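Local coordinates for protein endo-beta-1,4-glucanase (cellulase B) (Bacillus halodurans, PDB 4V2X) that probably hydrolyses beta-1,4-linked glucans such as cellulose, joining a family 5 glycoside hydrolase module to an Ig-like module and a family 46 carbohydrate-binding module, at residues Q334-I345 / D373-W384. Residues are numbered along the deposited sequence; the frame is centred on the assembly and turned at random.
Sequences QGEKLKFFEFLI and DQELFDMMRASW
Leu338 and Phe341 of helix 334-350 pack against Leu376, Met379 and Met380 of helix 374-385. These are neighbouring outer helices of the (beta/alpha)8 barrel of family 5 glycoside hydrolases. The two segments run nearly parallel, crossing at -18°, and their axes come within 9.1 Å. Helix 334-350 follows barrel strand 315-320, and helix 374-385 comes after the last strand, 354-357.

The tight part around Phe341, Leu376, Met380 and Ile345 is apolar and faces the barrel. Leu376 CD1 sits over one face of the Phe341 ring, 4.0 Å from its centroid, a CH-pi contact. Phe340 CD2, from the same helix as Phe341, lies over the rim of the opposite face. Met380 lies alongside Phe341, pointing the same way, and its SD meets the ring obliquely, a Met-aromatic contact. Leu357 of the last strand touches both Phe341 and Met380. Ile345 CG2 presses on Ser383 CB at 3.5 Å, while Ser383 OG bonds back to Met379 O.

Toward strand 473-480, Leu338 CD1 packs on Glu375 CG and CD, and Trp473 also touches Leu338. The Met379 chain folds back at chi2 (57°), and its SD rests 3.7 Å from Glu342 CG. The Glu342 carboxylate forms a salt bridge with Arg387.

The N-terminal ends are the looser, partly solvent-exposed side, joined by polar groups. Gln334 NE2 reaches the syn lone pair of Asp373 OD2 at 2.8 Å. Gln334 NE2 also meets Glu375 OE1 at 2.9 Å, on the anti side but tilted 31° out of the carboxylate plane. Lys337 NZ bonds to Gln334 OE1, which fixes which way round the amide sits, and to Thr329 O. A water bridges Lys337 NZ and Asp373 OD2; their direct salt bridge is long. Asp373 is also the N-cap of its helix: its OD1 accepts from Leu376 N at 3.1 Å, from above the carboxylate plane.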
# COMPACT_ATOMS: atom_id res chain seq x y z
N GLN A 334 28.83 -7.02 -32.22
CA GLN A 334 27.82 -7.87 -32.85
C GLN A 334 27.67 -9.27 -32.22
O GLN A 334 26.55 -9.72 -31.97
CB GLN A 334 28.09 -8.00 -34.35
CG GLN A 334 27.06 -8.80 -35.12
CD GLN A 334 25.70 -8.14 -35.21
OE1 GLN A 334 25.47 -7.06 -34.65
NE2 GLN A 334 24.78 -8.79 -35.92
N GLY A 335 28.79 -9.96 -32.00
CA GLY A 335 28.74 -11.28 -31.37
C GLY A 335 28.16 -11.24 -29.98
O GLY A 335 27.36 -12.09 -29.58
N GLU A 336 28.55 -10.21 -29.23
CA GLU A 336 28.07 -10.06 -27.85
C GLU A 336 26.58 -9.72 -27.83
O GLU A 336 25.84 -10.17 -26.97
CB GLU A 336 28.92 -9.01 -27.13
CG GLU A 336 30.42 -9.32 -27.16
CD GLU A 336 30.76 -10.68 -26.56
OE1 GLU A 336 30.31 -10.97 -25.43
OE2 GLU A 336 31.49 -11.46 -27.21
N LYS A 337 26.16 -8.92 -28.81
CA LYS A 337 24.75 -8.59 -29.00
C LYS A 337 23.94 -9.86 -29.24
O LYS A 337 22.89 -10.07 -28.63
CB LYS A 337 24.61 -7.65 -30.19
CG LYS A 337 23.19 -7.23 -30.52
CD LYS A 337 23.08 -6.67 -31.93
CE LYS A 337 23.98 -5.47 -32.15
NZ LYS A 337 23.86 -4.98 -33.55
N LEU A 338 24.44 -10.72 -30.12
CA LEU A 338 23.75 -11.96 -30.45
C LEU A 338 23.63 -12.86 -29.23
O LEU A 338 22.58 -13.44 -28.99
CB LEU A 338 24.46 -12.70 -31.58
CG LEU A 338 24.49 -11.99 -32.93
CD1 LEU A 338 25.35 -12.79 -33.90
CD2 LEU A 338 23.09 -11.79 -33.49
N LYS A 339 24.70 -12.95 -28.45
CA LYS A 339 24.68 -13.81 -27.26
C LYS A 339 23.71 -13.28 -26.20
O LYS A 339 23.04 -14.07 -25.55
CB LYS A 339 26.08 -14.01 -26.68
CG LYS A 339 26.95 -14.88 -27.57
CD LYS A 339 28.35 -15.07 -27.03
CE LYS A 339 29.20 -13.84 -27.21
NZ LYS A 339 30.62 -14.09 -26.86
N PHE A 340 23.62 -11.96 -26.06
CA PHE A 340 22.62 -11.36 -25.17
C PHE A 340 21.21 -11.81 -25.54
O PHE A 340 20.45 -12.28 -24.67
CB PHE A 340 22.69 -9.82 -25.20
CG PHE A 340 21.57 -9.15 -24.42
CD1 PHE A 340 21.67 -8.95 -23.05
CD2 PHE A 340 20.41 -8.74 -25.07
CE1 PHE A 340 20.63 -8.37 -22.34
CE2 PHE A 340 19.37 -8.15 -24.36
CZ PHE A 340 19.49 -7.96 -23.00
N PHE A 341 20.84 -11.68 -26.82
CA PHE A 341 19.50 -12.05 -27.24
C PHE A 341 19.24 -13.55 -27.10
O PHE A 341 18.17 -13.95 -26.65
CB PHE A 341 19.19 -11.55 -28.65
CG PHE A 341 18.84 -10.09 -28.71
CD1 PHE A 341 19.83 -9.12 -28.77
CD2 PHE A 341 17.52 -9.68 -28.68
CE1 PHE A 341 19.51 -7.77 -28.81
CE2 PHE A 341 17.18 -8.34 -28.72
CZ PHE A 341 18.18 -7.38 -28.78
N GLU A 342 20.21 -14.37 -27.47
CA GLU A 342 20.09 -15.83 -27.33
C GLU A 342 19.82 -16.20 -25.87
O GLU A 342 18.90 -16.97 -25.56
CB GLU A 342 21.35 -16.52 -27.84
CG GLU A 342 21.22 -18.02 -28.07
CD GLU A 342 21.30 -18.85 -26.81
OE1 GLU A 342 22.04 -18.48 -25.86
OE2 GLU A 342 20.63 -19.91 -26.77
N PHE A 343 20.61 -15.63 -24.97
CA PHE A 343 20.54 -15.97 -23.54
C PHE A 343 19.25 -15.45 -22.93
O PHE A 343 18.55 -16.18 -22.22
CB PHE A 343 21.77 -15.37 -22.84
CG PHE A 343 21.88 -15.72 -21.38
CD1 PHE A 343 21.26 -14.95 -20.41
CD2 PHE A 343 22.68 -16.78 -20.98
CE1 PHE A 343 21.39 -15.26 -19.06
CE2 PHE A 343 22.83 -17.08 -19.63
CZ PHE A 343 22.17 -16.33 -18.68
N LEU A 344 18.91 -14.20 -23.23
CA LEU A 344 17.69 -13.61 -22.71
C LEU A 344 16.47 -14.43 -23.12
O LEU A 344 15.65 -14.83 -22.28
CB LEU A 344 17.53 -12.18 -23.21
CG LEU A 344 16.22 -11.49 -22.79
CD1 LEU A 344 16.07 -11.43 -21.27
CD2 LEU A 344 16.14 -10.10 -23.40
N ILE A 345 16.35 -14.70 -24.42
CA ILE A 345 15.15 -15.36 -24.92
C ILE A 345 15.05 -16.79 -24.39
O ILE A 345 13.96 -17.25 -24.07
CB ILE A 345 15.03 -15.28 -26.46
CG1 ILE A 345 14.81 -13.83 -26.87
CG2 ILE A 345 13.88 -16.15 -26.96
CD1 ILE A 345 15.00 -13.55 -28.35
N ASP A 373 19.39 -6.04 -39.86
CA ASP A 373 20.39 -6.99 -39.36
C ASP A 373 19.79 -8.39 -39.37
O ASP A 373 19.16 -8.83 -38.41
CB ASP A 373 20.84 -6.60 -37.95
CG ASP A 373 21.97 -7.48 -37.43
OD1 ASP A 373 22.27 -8.52 -38.05
OD2 ASP A 373 22.57 -7.14 -36.38
N GLN A 374 20.01 -9.09 -40.48
CA GLN A 374 19.45 -10.43 -40.65
C GLN A 374 20.02 -11.40 -39.63
O GLN A 374 19.33 -12.31 -39.20
CB GLN A 374 19.72 -10.96 -42.06
CG GLN A 374 18.94 -12.23 -42.39
CD GLN A 374 17.44 -11.99 -42.41
OE1 GLN A 374 16.97 -11.03 -43.00
NE2 GLN A 374 16.69 -12.88 -41.78
N GLU A 375 21.28 -11.20 -39.25
CA GLU A 375 21.92 -12.06 -38.26
C GLU A 375 21.20 -11.96 -36.92
O GLU A 375 20.95 -12.97 -36.26
CB GLU A 375 23.39 -11.66 -38.12
CG GLU A 375 24.27 -12.69 -37.44
CD GLU A 375 25.72 -12.25 -37.40
OE1 GLU A 375 25.97 -11.03 -37.39
OE2 GLU A 375 26.62 -13.14 -37.37
N LEU A 376 20.84 -10.75 -36.52
CA LEU A 376 20.11 -10.57 -35.28
C LEU A 376 18.74 -11.22 -35.36
O LEU A 376 18.33 -11.93 -34.43
CB LEU A 376 19.95 -9.08 -34.93
CG LEU A 376 19.15 -8.78 -33.66
CD1 LEU A 376 19.82 -9.40 -32.43
CD2 LEU A 376 18.99 -7.28 -33.52
N PHE A 377 18.02 -10.99 -36.46
CA PHE A 377 16.72 -11.62 -36.59
C PHE A 377 16.81 -13.14 -36.58
O PHE A 377 16.02 -13.80 -35.91
CB PHE A 377 15.95 -11.18 -37.84
CG PHE A 377 14.62 -11.85 -37.94
CD1 PHE A 377 13.60 -11.51 -37.05
CD2 PHE A 377 14.40 -12.88 -38.84
CE1 PHE A 377 12.39 -12.16 -37.09
CE2 PHE A 377 13.19 -13.53 -38.89
CZ PHE A 377 12.18 -13.17 -38.02
N ASP A 378 17.77 -13.69 -37.33
CA ASP A 378 17.95 -15.14 -37.39
C ASP A 378 18.18 -15.71 -35.99
O ASP A 378 17.68 -16.79 -35.68
CB ASP A 378 19.11 -15.52 -38.32
CG ASP A 378 18.76 -15.36 -39.80
OD1 ASP A 378 17.60 -15.08 -40.14
OD2 ASP A 378 19.68 -15.52 -40.62
N MET A 379 18.92 -14.99 -35.17
CA MET A 379 19.20 -15.44 -33.81
C MET A 379 17.92 -15.39 -32.98
O MET A 379 17.62 -16.32 -32.24
CB MET A 379 20.29 -14.60 -33.16
CG MET A 379 20.63 -15.03 -31.73
SD MET A 379 21.14 -16.76 -31.60
CE MET A 379 22.92 -16.60 -31.77
N MET A 380 17.15 -14.31 -33.11
CA MET A 380 15.89 -14.21 -32.38
C MET A 380 14.93 -15.31 -32.80
O MET A 380 14.34 -15.98 -31.94
CB MET A 380 15.25 -12.84 -32.55
CG MET A 380 16.01 -11.75 -31.83
SD MET A 380 15.09 -10.19 -31.73
CE MET A 380 14.89 -9.79 -33.46
N ARG A 381 14.77 -15.50 -34.11
CA ARG A 381 13.87 -16.51 -34.65
C ARG A 381 14.27 -17.91 -34.19
O ARG A 381 13.40 -18.71 -33.85
CB ARG A 381 13.82 -16.44 -36.18
CG ARG A 381 12.97 -17.54 -36.81
CD ARG A 381 12.98 -17.49 -38.33
NE ARG A 381 12.38 -18.71 -38.88
CZ ARG A 381 12.45 -19.10 -40.15
NH1 ARG A 381 13.10 -18.36 -41.05
NH2 ARG A 381 11.87 -20.23 -40.53
N ALA A 382 15.56 -18.22 -34.19
CA ALA A 382 16.04 -19.50 -33.69
C ALA A 382 15.70 -19.64 -32.21
O ALA A 382 15.28 -20.70 -31.75
CB ALA A 382 17.55 -19.63 -33.88
N SER A 383 15.87 -18.55 -31.47
CA SER A 383 15.66 -18.56 -30.03
C SER A 383 14.20 -18.79 -29.65
O SER A 383 13.92 -19.30 -28.56
CB SER A 383 16.19 -17.26 -29.41
OG SER A 383 17.59 -17.14 -29.64
N TRP A 384 13.26 -18.45 -30.54
CA TRP A 384 11.85 -18.76 -30.29
C TRP A 384 11.63 -20.26 -30.14
O TRP A 384 10.71 -20.68 -29.45
CB TRP A 384 10.94 -18.24 -31.41
CG TRP A 384 11.04 -16.79 -31.71
CD1 TRP A 384 11.52 -15.80 -30.90
CD2 TRP A 384 10.61 -16.16 -32.91
NE1 TRP A 384 11.44 -14.59 -31.54
CE2 TRP A 384 10.88 -14.79 -32.78
CE3 TRP A 384 10.02 -16.63 -34.09
CZ2 TRP A 384 10.59 -13.87 -33.79
CZ3 TRP A 384 9.73 -15.71 -35.09
CH2 TRP A 384 10.01 -14.35 -34.93
O HOH W 1 21.44 -5.13 -34.86